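Local coordinates for Non-structural protein (Porcine reproductive and respiratory syndrome virus, PDB 3IFU), which acts as the N-terminal leader protease Nsp1alpha of the viral polyprotein, a zinc-binding papain-like cysteine protease that probably also suppresses host interferon production, at the interface of chains A and B. Residues are numbered along the deposited sequence; one frame, centred on the assembly and turned at random. Chains: chain A/B, Non-structural protein.

Contact 1: the interface of chains A and B. Residues chain A 136-137, 161-163; chain B 29, 82, 86, 91, 94.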
loop_
_atom_site.group_PDB
_atom_site.type_symbol
_atom_site.label_atom_id
_atom_site.label_comp_id
_atom_site.label_asym_id
_atom_site.label_seq_id
_atom_site.Cartn_x
_atom_site.Cartn_y
_atom_site.Cartn_z
ATOM N N PRO A 136 -6.480 -0.571 5.631
ATOM C CA PRO A 136 -6.101 -0.539 4.216
ATOM C C PRO A 136 -4.813 0.241 3.966
ATOM O O PRO A 136 -4.400 1.062 4.787
ATOM C CB PRO A 136 -7.303 0.122 3.568
ATOM C CG PRO A 136 -7.684 1.150 4.610
ATOM C CD PRO A 136 -7.580 0.372 5.911
ATOM N N GLY A 137 -4.177 -0.035 2.833
ATOM C CA GLY A 137 -2.969 0.676 2.474
ATOM C C GLY A 137 -1.689 0.280 3.173
ATOM O O GLY A 137 -1.606 -0.752 3.824
ATOM N N ASN A 161 -0.579 6.922 8.480
ATOM C CA ASN A 161 -0.855 8.341 8.325
ATOM C C ASN A 161 -2.303 8.506 7.903
ATOM O O ASN A 161 -2.753 9.603 7.606
ATOM C CB ASN A 161 0.077 8.970 7.280
ATOM C CG ASN A 161 -0.119 8.395 5.887
ATOM O OD1 ASN A 161 0.420 8.919 4.913
ATOM N ND2 ASN A 161 -0.882 7.313 5.786
ATOM N N LEU A 162 -3.022 7.396 7.889
ATOM C CA LEU A 162 -4.426 7.366 7.513
ATOM C C LEU A 162 -5.285 7.893 8.676
ATOM O O LEU A 162 -5.046 7.551 9.837
ATOM C CB LEU A 162 -4.798 5.920 7.175
ATOM C CG LEU A 162 -5.744 5.534 6.043
ATOM C CD1 LEU A 162 -5.383 6.252 4.757
ATOM C CD2 LEU A 162 -5.656 4.033 5.847
ATOM N N PRO A 163 -6.278 8.749 8.386
ATOM C CA PRO A 163 -7.140 9.288 9.451
ATOM C C PRO A 163 -8.106 8.238 10.019
ATOM O O PRO A 163 -9.317 8.313 9.806
ATOM C CB PRO A 163 -7.867 10.437 8.754
ATOM C CG PRO A 163 -7.935 9.980 7.329
ATOM C CD PRO A 163 -6.566 9.398 7.094
ATOM N N LEU B 29 -13.406 4.304 7.180
ATOM C CA LEU B 29 -12.253 3.474 6.834
ATOM C C LEU B 29 -12.139 2.193 7.665
ATOM O O LEU B 29 -11.063 1.602 7.765
ATOM C CB LEU B 29 -10.971 4.299 6.971
ATOM C CG LEU B 29 -11.025 5.645 6.246
ATOM C CD1 LEU B 29 -9.867 6.546 6.665
ATOM C CD2 LEU B 29 -11.014 5.391 4.750
ATOM N N PHE B 82 -9.708 3.298 -3.342
ATOM C CA PHE B 82 -8.675 3.622 -2.368
ATOM C C PHE B 82 -7.328 4.038 -2.984
ATOM O O PHE B 82 -6.774 5.072 -2.612
ATOM C CB PHE B 82 -8.452 2.454 -1.399
ATOM C CG PHE B 82 -7.391 2.722 -0.379
ATOM C CD1 PHE B 82 -7.607 3.643 0.642
ATOM C CD2 PHE B 82 -6.143 2.121 -0.481
ATOM C CE1 PHE B 82 -6.593 3.971 1.543
ATOM C CE2 PHE B 82 -5.124 2.442 0.414
ATOM C CZ PHE B 82 -5.353 3.372 1.427
ATOM N N ARG B 86 -5.568 7.594 -2.356
ATOM C CA ARG B 86 -4.314 7.730 -1.623
ATOM C C ARG B 86 -3.205 8.405 -2.408
ATOM O O ARG B 86 -2.482 9.238 -1.868
ATOM C CB ARG B 86 -3.773 6.387 -1.142
ATOM C CG ARG B 86 -2.686 6.572 -0.082
ATOM C CD ARG B 86 -3.336 6.731 1.286
ATOM N NE ARG B 86 -2.810 7.804 2.137
ATOM C CZ ARG B 86 -2.765 9.090 1.799
ATOM N NH1 ARG B 86 -3.193 9.487 0.609
ATOM N NH2 ARG B 86 -2.346 9.991 2.675
ATOM N N ASN B 91 -1.555 13.872 3.703
ATOM C CA ASN B 91 -1.940 13.420 5.040
ATOM C C ASN B 91 -3.189 14.122 5.561
ATOM O O ASN B 91 -4.154 13.467 5.962
ATOM C CB ASN B 91 -0.783 13.616 6.024
ATOM C CG ASN B 91 0.132 12.402 6.100
ATOM O OD1 ASN B 91 0.581 11.878 5.083
ATOM N ND2 ASN B 91 0.416 11.954 7.318
ATOM N N PHE B 94 -6.722 13.498 2.936
ATOM C CA PHE B 94 -7.243 12.188 2.542
ATOM C C PHE B 94 -8.745 11.907 2.646
ATOM O O PHE B 94 -9.337 11.414 1.688
ATOM C CB PHE B 94 -6.509 11.070 3.287
ATOM C CG PHE B 94 -6.958 9.696 2.885
ATOM C CD1 PHE B 94 -6.496 9.122 1.705
ATOM C CD2 PHE B 94 -7.893 9.003 3.650
ATOM C CE1 PHE B 94 -6.954 7.891 1.291
ATOM C CE2 PHE B 94 -8.362 7.758 3.240
ATOM C CZ PHE B 94 -7.891 7.203 2.056
#
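A:Leu162 presses its CD1 methyl onto one face of the B:Phe94 ring, 3.8 Å from the ring centroid and displaced toward the rim, a CH-pi contact at the tight heart of this patch of the two-fold interface between Nsp1alpha copies, possibly a homodimer interface. The ring is presented by a first torsion that sets CG anti to the backbone N (chi1 -178°), at the start of helix 94-108. A:Pro163 follows directly in sequence and meets the same ring roughly at a right angle, its CD lying 3.7 Å from CD2 of B:Phe94. B:Leu29 meets the same proline beside the ring, its CD1 3.6 Å from the carbonyl O of A:Pro163. CD1 of A:Leu162 also nears CE1 of B:Phe82, and that ring brings CE2 to 3.5 Å from CA of A:Gly137, where the lack of a side chain lets it approach the main chain. The result illustrates how loop residues of one subunit can be fitted between aromatic rings of another.

The polar flank is looser. A:Asn161 and B:Arg86 point tip to tip, with amide and guanidinium planes 40° apart, but B:Arg86 NH2 stays 3.7 Å from A:Asn161 OD1, too far for a firm bond. The arginine chain bends at chi2 and chi3, and the guanidinium lies against B:Phe94 of its own subunit, which should limit its freedom to turn toward the amide. A:Asn161 also crosses B:Asn91 at about a right angle, the amide planes 73° apart. As modelled, two acceptors meet there, a doubtful pairing that one flipped amide could turn into a hydrogen bond: OD1 of A:Asn161 lies 3.0 Å from OD1 of B:Asn91.

Contact 2: the interface of chains A and B. Residues chain A 17, 19, 22, 24, 29, 82; chain B 134-136.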
loop_
_atom_site.group_PDB
_atom_site.type_symbol
_atom_site.label_atom_id
_atom_site.label_comp_id
_atom_site.label_asym_id
_atom_site.label_seq_id
_atom_site.Cartn_x
_atom_site.Cartn_y
_atom_site.Cartn_z
ATOM N N PHE A 17 15.373 -2.774 0.479
ATOM C CA PHE A 17 14.243 -2.741 1.405
ATOM C C PHE A 17 13.308 -3.881 1.023
ATOM O O PHE A 17 13.402 -4.413 -0.077
ATOM C CB PHE A 17 13.523 -1.377 1.366
ATOM C CG PHE A 17 12.803 -1.073 0.071
ATOM C CD1 PHE A 17 11.499 -1.524 -0.148
ATOM C CD2 PHE A 17 13.409 -0.272 -0.907
ATOM C CE1 PHE A 17 10.806 -1.177 -1.323
ATOM C CE2 PHE A 17 12.728 0.077 -2.078
ATOM C CZ PHE A 17 11.423 -0.373 -2.285
ATOM N N ALA A 19 9.294 -5.166 0.673
ATOM C CA ALA A 19 7.871 -4.820 0.585
ATOM C C ALA A 19 7.162 -6.124 0.245
ATOM O O ALA A 19 7.514 -6.802 -0.725
ATOM C CB ALA A 19 7.636 -3.783 -0.498
ATOM N N GLN A 22 8.788 -9.322 -2.106
ATOM C CA GLN A 22 9.934 -8.748 -2.811
ATOM C C GLN A 22 10.967 -7.894 -2.090
ATOM O O GLN A 22 10.668 -7.097 -1.205
ATOM C CB GLN A 22 9.456 -7.922 -4.014
ATOM C CG GLN A 22 9.210 -8.700 -5.294
ATOM C CD GLN A 22 10.424 -9.472 -5.754
ATOM O OE1 GLN A 22 11.552 -8.954 -5.763
ATOM N NE2 GLN A 22 10.202 -10.722 -6.157
ATOM N N TYR A 24 13.483 -5.019 -2.824
ATOM C CA TYR A 24 13.582 -3.951 -3.818
ATOM C C TYR A 24 14.812 -3.099 -3.569
ATOM O O TYR A 24 15.325 -3.046 -2.457
ATOM C CB TYR A 24 12.355 -3.025 -3.779
ATOM C CG TYR A 24 11.028 -3.616 -4.219
ATOM C CD1 TYR A 24 10.167 -4.218 -3.302
ATOM C CD2 TYR A 24 10.613 -3.526 -5.548
ATOM C CE1 TYR A 24 8.921 -4.708 -3.699
ATOM C CE2 TYR A 24 9.374 -4.014 -5.956
ATOM C CZ TYR A 24 8.534 -4.600 -5.031
ATOM O OH TYR A 24 7.305 -5.058 -5.442
ATOM N N LEU A 29 14.015 1.496 -7.151
ATOM C CA LEU A 29 12.714 0.920 -6.812
ATOM C C LEU A 29 12.338 -0.301 -7.655
ATOM O O LEU A 29 11.162 -0.655 -7.760
ATOM C CB LEU A 29 11.632 1.994 -6.939
ATOM C CG LEU A 29 11.964 3.293 -6.201
ATOM C CD1 LEU A 29 11.019 4.418 -6.610
ATOM C CD2 LEU A 29 11.899 3.032 -4.708
ATOM N N PHE A 82 10.178 1.175 3.364
ATOM C CA PHE A 82 9.235 1.717 2.395
ATOM C C PHE A 82 8.004 2.397 3.016
ATOM O O PHE A 82 7.677 3.528 2.655
ATOM C CB PHE A 82 8.776 0.630 1.414
ATOM C CG PHE A 82 7.795 1.123 0.398
ATOM C CD1 PHE A 82 8.199 1.989 -0.614
ATOM C CD2 PHE A 82 6.449 0.794 0.496
ATOM C CE1 PHE A 82 7.275 2.529 -1.510
ATOM C CE2 PHE A 82 5.520 1.328 -0.395
ATOM C CZ PHE A 82 5.938 2.200 -1.399
ATOM N N PRO B 134 7.683 -6.410 -10.407
ATOM C CA PRO B 134 6.990 -6.027 -9.176
ATOM C C PRO B 134 7.052 -4.533 -8.857
ATOM O O PRO B 134 8.063 -3.881 -9.079
ATOM C CB PRO B 134 7.703 -6.853 -8.100
ATOM C CG PRO B 134 8.412 -7.939 -8.864
ATOM C CD PRO B 134 8.857 -7.243 -10.104
ATOM N N VAL B 135 5.954 -3.998 -8.338
ATOM C CA VAL B 135 5.899 -2.594 -7.944
ATOM C C VAL B 135 5.454 -2.537 -6.491
ATOM O O VAL B 135 4.428 -3.107 -6.121
ATOM C CB VAL B 135 4.903 -1.780 -8.783
ATOM C CG1 VAL B 135 4.816 -0.342 -8.231
ATOM C CG2 VAL B 135 5.350 -1.761 -10.236
ATOM N N PRO B 136 6.226 -1.849 -5.643
ATOM C CA PRO B 136 5.860 -1.753 -4.227
ATOM C C PRO B 136 4.762 -0.725 -3.968
ATOM O O PRO B 136 4.529 0.172 -4.780
ATOM C CB PRO B 136 7.173 -1.362 -3.574
ATOM C CG PRO B 136 7.760 -0.425 -4.607
ATOM C CD PRO B 136 7.498 -1.152 -5.914
#
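The phenolic OH of A:Tyr24 is flanked by the B:Pro134 to B:Pro136 segment without receiving a polar bond from it: its neighbours are CB of B:Pro134 at 3.2 Å, the carbonyl carbon of B:Val135 and the N of B:Pro136, which as a proline nitrogen has no hydrogen to give. Here a proline-rich loop of one copy docks on the zinc-finger region of the other, a case of recognition by shape. B:Pro136 lies over one face of the tyrosine ring, with CB 3.9 Å from the centroid and shifted toward the rim, while its CD comes to 3.4 Å from CE2. B:Pro134 takes a different approach, its carbonyl carbon sitting at the ring edge, in plane. A first torsion that places CG beside the backbone N and anti to the carbonyl carbon (chi1 -68°) directs the tyrosine ring out from strand 23-25 toward the loop. A:Phe17, on the neighbouring strand 16-18, backs this placement by turning a face to CB of A:Tyr24.

B:Pro136 is held from further directions. A:Phe82 sets a ring face toward CB of the proline, which stands 4.3 Å above the plane over its centre, a more distant packing than that of the tyrosine. A:Ala19 adds its CB methyl, 3.9 Å from the same proline CB. At the outer end A:Gln22, its chain bent at chi2, crosses B:Pro134 with its aliphatic part, CG lying 3.7 Å from the proline CB.

Contact 1 and contact 2 have centres about 20 Å apart, counted between their C-alpha atoms, yet draw on the same positions with the chains exchanged: Leu29, Phe82 and Pro136 occur in both. By the two-fold symmetry each subunit therefore offers one continuous surface, in which the Pro136 loop lies against Phe82 and Tyr24 of the partner while residues 161-163 engage Phe94. Zinc-finger residues such as Tyr24 and protease residues such as Phe82 thus act together, tying both parts of each chain to the other subunit. The contacts are consistent with a dimer, though the structure alone does not establish that it forms in the cell.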